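Local atomic coordinates of probable dipeptidase (Pseudomonas aeruginosa, PDB entry 3B40), a protein that probably hydrolyses dipeptides as a metal-dependent dipeptidase of the M19 (renal dipeptidase) family. Residues 135-140 / 151-156. The protein carries 11 engineered substitutions. Numbering follows the deposited sequence.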
# COMPACT_ATOMS: atom_id res chain seq x y z
N MET A 135 9.77 -3.96 7.98
CA MET A 135 8.60 -4.15 8.81
C MET A 135 7.91 -2.81 8.82
O MET A 135 8.47 -1.83 9.28
CB MET A 135 8.97 -4.48 10.26
CG MET A 135 7.74 -4.75 11.15
SD MET A 135 8.11 -5.36 12.86
CE MET A 135 8.85 -6.95 12.43
N SER A 136 6.69 -2.78 8.29
CA SER A 136 5.93 -1.52 8.28
C SER A 136 4.71 -1.73 9.17
O SER A 136 4.55 -2.80 9.75
CB SER A 136 5.56 -1.11 6.86
OG SER A 136 4.90 -2.17 6.17
N MET A 137 3.89 -0.69 9.30
CA MET A 137 2.67 -0.74 10.09
C MET A 137 1.72 0.16 9.34
O MET A 137 2.12 1.24 8.89
CB MET A 137 2.96 -0.21 11.52
CG MET A 137 1.78 -0.25 12.48
SD MET A 137 2.16 -0.36 14.26
CE MET A 137 2.68 1.28 14.57
N LEU A 138 0.48 -0.27 9.15
CA LEU A 138 -0.50 0.57 8.49
C LEU A 138 -1.76 0.53 9.32
O LEU A 138 -2.21 -0.55 9.71
CB LEU A 138 -0.75 0.11 7.03
CG LEU A 138 -1.70 0.90 6.12
CD1 LEU A 138 -1.12 2.26 5.75
CD2 LEU A 138 -1.97 0.12 4.83
N ASN A 139 -2.28 1.72 9.64
CA ASN A 139 -3.56 1.94 10.34
C ASN A 139 -3.40 2.22 11.85
O ASN A 139 -2.96 1.34 12.61
CB ASN A 139 -4.51 0.77 10.14
CG ASN A 139 -5.96 1.13 10.43
OD1 ASN A 139 -6.33 2.30 10.57
ND2 ASN A 139 -6.81 0.11 10.45
N ALA A 140 -3.75 3.43 12.28
CA ALA A 140 -3.67 3.78 13.71
C ALA A 140 -4.81 3.20 14.55
O ALA A 140 -4.75 3.24 15.78
CB ALA A 140 -3.62 5.30 13.87
N ASP A 151 6.52 4.12 20.09
CA ASP A 151 7.82 3.80 20.66
C ASP A 151 8.02 2.30 20.81
O ASP A 151 9.07 1.76 20.47
CB ASP A 151 7.98 4.49 22.03
CG ASP A 151 7.79 6.00 21.95
OD1 ASP A 151 8.81 6.73 22.06
OD2 ASP A 151 6.65 6.47 21.75
N LYS A 152 6.99 1.62 21.31
CA LYS A 152 7.02 0.19 21.52
C LYS A 152 7.13 -0.60 20.19
O LYS A 152 7.93 -1.53 20.08
CB LYS A 152 5.80 -0.25 22.33
CG LYS A 152 5.76 0.32 23.77
CD LYS A 152 4.44 -0.07 24.50
CE LYS A 152 4.43 0.31 25.97
NZ LYS A 152 4.50 1.79 26.21
N TRP A 153 6.35 -0.21 19.17
CA TRP A 153 6.44 -0.86 17.85
C TRP A 153 7.75 -0.58 17.10
O TRP A 153 8.32 -1.49 16.50
CB TRP A 153 5.21 -0.54 17.01
CG TRP A 153 3.96 -1.40 17.35
CD1 TRP A 153 2.79 -0.96 17.92
CD2 TRP A 153 3.76 -2.81 17.09
NE1 TRP A 153 1.90 -2.01 18.07
CE2 TRP A 153 2.47 -3.15 17.55
CE3 TRP A 153 4.57 -3.81 16.52
CZ2 TRP A 153 1.96 -4.46 17.49
CZ3 TRP A 153 4.07 -5.12 16.44
CH2 TRP A 153 2.77 -5.43 16.92
N ALA A 154 8.24 0.66 17.15
CA ALA A 154 9.57 1.00 16.62
C ALA A 154 10.65 0.11 17.25
O ALA A 154 11.53 -0.42 16.53
CB ALA A 154 9.87 2.48 16.91
N ALA A 155 10.58 -0.07 18.57
CA ALA A 155 11.57 -0.89 19.29
C ALA A 155 11.56 -2.35 18.82
O ALA A 155 12.60 -2.99 18.78
CB ALA A 155 11.33 -0.82 20.81
N ARG A 156 10.39 -2.83 18.45
CA ARG A 156 10.21 -4.18 17.92
C ARG A 156 10.59 -4.34 16.42
O ARG A 156 10.61 -5.45 15.91
CB ARG A 156 8.76 -4.63 18.19
CG ARG A 156 8.48 -4.63 19.70
CD ARG A 156 7.02 -4.87 20.03
NE ARG A 156 6.67 -6.27 19.84
CZ ARG A 156 5.43 -6.74 19.77
NH1 ARG A 156 4.39 -5.91 19.87
NH2 ARG A 156 5.23 -8.04 19.59
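Met137 lays its sulfur over one face of the Trp153 indole, a Met-aromatic contact inside a beta-alpha-beta unit of the TIM-barrel-like fold expected for this family. Strand 131-138 supplies the methionine, helix 148-155 the tryptophan, and the chain then returns as the parallel strand 160-162. The packing is tightest over the five-membered ring: Met137 SD stands 3.8 Å from its centroid and only 16° from the ring normal. With CG anti to the backbone N (chi1 -178°), the Met137 chain reaches from the sheet toward the helix, then bends at chi3, bringing its methyl CE to 4.0 Å from both Trp153 CB and Trp153 CD1. The two side chains cross at roughly a right angle. Gln95 of helix 87-108 touches both of them, so a second helix closes in on this buried layer between sheet and helix.

Two residues back along the strand the fit is looser. Met135 also points at the helix, yet it meets just the backbone there, its SD 3.9 Å from Arg156 O. Arg156 marks the more solvent-facing side: its side chain leads away from the strand to a salt bridge with Glu96 and a cation-pi contact with Tyr99. The same NH1 that meets Glu96 OE2 lies 3.4 Å above the Trp153 plane, offset toward the rim, on the face opposite Met137 SD.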